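Local coordinates for hypothetical protein PG_1108 (Porphyromonas gingivalis, PDB 2H5N), which is of unknown function but belongs to the TerB-like family named for tellurite resistance and binds a magnesium ion, at residues 38-41 against 42-45; 69-72 against 73-77. All coordinates share one frame; numbering follows the deposited sequence.

Contact 1 (38-41 against 42-45); sequences AEIA and VMTR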
# COMPACT_ATOMS: atom_id res chain seq x y z
N ALA A 38 0.36 -14.34 -7.10
CA ALA A 38 -0.60 -15.45 -7.15
C ALA A 38 -1.98 -15.16 -6.54
O ALA A 38 -3.00 -15.55 -7.11
CB ALA A 38 0.00 -16.71 -6.52
N GLU A 39 -2.01 -14.53 -5.38
CA GLU A 39 -3.27 -14.09 -4.74
C GLU A 39 -4.05 -13.08 -5.63
O GLU A 39 -5.28 -13.14 -5.73
CB GLU A 39 -2.98 -13.44 -3.40
CG GLU A 39 -2.74 -14.41 -2.24
CD GLU A 39 -2.48 -13.70 -0.90
OE1 GLU A 39 -2.48 -12.43 -0.82
OE2 GLU A 39 -2.26 -14.44 0.08
N ILE A 40 -3.31 -12.15 -6.22
CA ILE A 40 -3.86 -11.13 -7.13
C ILE A 40 -4.49 -11.73 -8.41
O ILE A 40 -5.55 -11.29 -8.86
CB ILE A 40 -2.81 -10.04 -7.49
CG1 ILE A 40 -2.13 -9.47 -6.23
CG2 ILE A 40 -3.44 -8.94 -8.39
CD1 ILE A 40 -3.11 -8.95 -5.17
N ALA A 41 -3.84 -12.74 -8.98
CA ALA A 41 -4.38 -13.45 -10.14
C ALA A 41 -5.68 -14.22 -9.84
O ALA A 41 -6.62 -14.21 -10.66
CB ALA A 41 -3.31 -14.39 -10.69
N VAL A 42 -5.74 -14.91 -8.69
CA VAL A 42 -6.98 -15.59 -8.24
C VAL A 42 -8.06 -14.55 -8.04
O VAL A 42 -9.21 -14.74 -8.48
CB VAL A 42 -6.78 -16.38 -6.92
CG1 VAL A 42 -8.09 -17.05 -6.46
CG2 VAL A 42 -5.71 -17.45 -7.10
N MET A 43 -7.67 -13.42 -7.43
CA MET A 43 -8.59 -12.28 -7.23
C MET A 43 -9.24 -11.86 -8.57
O MET A 43 -10.47 -11.78 -8.69
CB MET A 43 -7.87 -11.10 -6.54
CG MET A 43 -8.75 -9.88 -6.09
SD MET A 43 -7.79 -8.45 -5.54
CE MET A 43 -7.38 -7.77 -7.12
N THR A 44 -8.43 -11.59 -9.59
CA THR A 44 -9.04 -11.13 -10.82
C THR A 44 -9.75 -12.27 -11.58
O THR A 44 -10.79 -12.05 -12.15
CB THR A 44 -8.04 -10.41 -11.71
OG1 THR A 44 -6.88 -11.22 -11.86
CG2 THR A 44 -7.63 -9.04 -11.06
N ARG A 45 -9.18 -13.47 -11.59
CA ARG A 45 -9.79 -14.61 -12.32
C ARG A 45 -11.17 -14.93 -11.72
O ARG A 45 -12.16 -14.99 -12.44
CB ARG A 45 -8.87 -15.83 -12.29
CG ARG A 45 -9.34 -17.00 -13.13
CD ARG A 45 -8.34 -18.15 -13.01
NE ARG A 45 -8.40 -18.81 -11.70
CZ ARG A 45 -7.40 -18.88 -10.81
NH1 ARG A 45 -6.20 -18.33 -11.06
NH2 ARG A 45 -7.60 -19.52 -9.66
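Ile40 and Thr44 meet one turn apart on the amphipathic alpha-helix 37-47, where the carbonyl of Ile40 accepts the backbone N-H of Thr44, N to O 3.0 Å. The hydroxyl of Thr44 leans back along the helix to the same region: OG1 stands 3.2 Å from Ala41 O and 3.3 Å from Ile40 O, and its one proton can serve either. A chi1 of 51°, which sets OG1 between the backbone N and the carbonyl carbon, turns it there; a hydroxyl on CB can thus fold back onto carbonyls of the preceding turn and find its acceptor within the helix. Ala41 O accepts Arg45 N at 2.8 Å, and Val42 CG2 rests 3.3 Å from Ala38 O. On the buried face Ile40 CG2 lies 4.3 Å from Met43 CE, a loose apolar touch. Ile40 gives a rigid branched surface against Val29 of helix 15-30, and unbranched Met43 reaches Ile22 and Ala25 there, while Pro37 of the second subunit packs against Ile40, Met43 and Thr44. Farther out, the Glu39 side chain starts out away from the following turn, and its nearest atom comes within about 4 Å of the bound magnesium ion.

Contact 2 (69-72 against 73-77); sequences ASQA and VALIA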
# COMPACT_ATOMS: atom_id res chain seq x y z
N ALA A 69 -13.15 2.66 1.16
CA ALA A 69 -13.35 1.31 1.70
C ALA A 69 -14.61 1.26 2.56
O ALA A 69 -15.36 0.29 2.53
CB ALA A 69 -12.09 0.79 2.46
N SER A 70 -14.90 2.32 3.31
CA SER A 70 -16.06 2.31 4.21
C SER A 70 -17.40 2.26 3.46
O SER A 70 -18.38 1.67 3.92
CB SER A 70 -16.00 3.51 5.18
OG SER A 70 -15.85 4.73 4.48
N GLN A 71 -17.43 2.83 2.26
CA GLN A 71 -18.61 2.78 1.43
C GLN A 71 -18.83 1.42 0.81
O GLN A 71 -19.99 0.97 0.65
CB GLN A 71 -18.48 3.84 0.32
CG GLN A 71 -19.56 3.79 -0.75
CD GLN A 71 -20.98 4.02 -0.26
OE1 GLN A 71 -21.23 4.41 0.91
NE2 GLN A 71 -21.94 3.80 -1.16
N ALA A 72 -17.74 0.73 0.45
CA ALA A 72 -17.83 -0.66 -0.04
C ALA A 72 -18.42 -1.57 1.04
O ALA A 72 -19.23 -2.43 0.77
CB ALA A 72 -16.44 -1.18 -0.49
N VAL A 73 -18.00 -1.37 2.28
CA VAL A 73 -18.55 -2.12 3.43
C VAL A 73 -20.08 -1.94 3.53
O VAL A 73 -20.84 -2.92 3.57
CB VAL A 73 -17.89 -1.70 4.77
CG1 VAL A 73 -18.63 -2.32 5.99
CG2 VAL A 73 -16.33 -2.03 4.79
N ALA A 74 -20.54 -0.68 3.58
CA ALA A 74 -22.01 -0.34 3.55
C ALA A 74 -22.76 -1.05 2.41
O ALA A 74 -23.87 -1.59 2.59
CB ALA A 74 -22.17 1.15 3.42
N LEU A 75 -22.14 -1.04 1.22
CA LEU A 75 -22.75 -1.66 0.02
C LEU A 75 -22.86 -3.19 0.11
O LEU A 75 -23.84 -3.76 -0.33
CB LEU A 75 -21.96 -1.29 -1.24
CG LEU A 75 -22.16 0.13 -1.71
CD1 LEU A 75 -21.07 0.51 -2.72
CD2 LEU A 75 -23.58 0.26 -2.31
N ILE A 76 -21.86 -3.84 0.70
CA ILE A 76 -21.86 -5.30 0.89
C ILE A 76 -22.79 -5.67 2.06
O ILE A 76 -23.59 -6.63 1.99
CB ILE A 76 -20.43 -5.84 1.22
CG1 ILE A 76 -19.42 -5.59 0.10
CG2 ILE A 76 -20.47 -7.31 1.56
CD1 ILE A 76 -19.88 -6.03 -1.28
N ALA A 77 -22.66 -4.91 3.14
CA ALA A 77 -23.40 -5.21 4.37
C ALA A 77 -24.90 -5.29 4.16
O ALA A 77 -25.61 -5.97 4.92
CB ALA A 77 -23.07 -4.20 5.48
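Gln71 and Leu75 lie one turn apart on helix 69-77, the two side chains running at a slant to each other. The Gln71 chain leaves with CG anti to the backbone N (chi1 172°) and then bends at chi2, 61°, which brings the amide beside the leucine: NE2 sits 3.7 Å from both CG and CD1 of Leu75. This is van der Waals contact of a polar end against the branch of a buried leucine; the solvent side is that of Gln71, where an exposed amide is at home. Leu75 CG also lies 3.3 Å from Gln71 O, while Leu75 N donates to that same carbonyl.

By contrast, Ala72, Val73 and Ile76 are buried against helix 15-30. The methyl of Ala72 is small enough for that helix to approach, and it meets Ala20 and Met24; Val73 also packs on Met24, and Ile76 on Ile21. Locally, Ile76 CG1 lies 3.2 Å from Ala72 O, which also receives the Ile76 N-H, and Val73 CG2 comes to 3.4 Å from Ala69 O. Small Ala69 lets Thr114 of the third subunit come close, and Val73 offers a compact apolar branch to Val73 of that subunit. With N-H of residue i+4 bonded to C=O of residue i, as from Val73 N to Ala69 O (3.1 Å), this is a short, mostly buried alpha-helix packed within an all-helical TerB-like fold and at a subunit interface.

Overall arrangement
Contacts 1 and 2 occupy two separate helices, 37-47 and 69-77, that follow one another along the chain with helix 54-64 between them. They lie on opposite sides of the chain's centre, their own centres 21 Å apart and their nearest atoms about 12 Å apart, so they do not touch. What they share is helix 15-30, against which both pack. Contact 1 is the one beside the metal: the magnesium site involves Val29, Asp32 and Lys34, and the Glu39 side chain is about 6 Å from that of Asp32. Contact 2 is remote from this site. The two also face different copies in the four-chain assembly, the second subunit and the third.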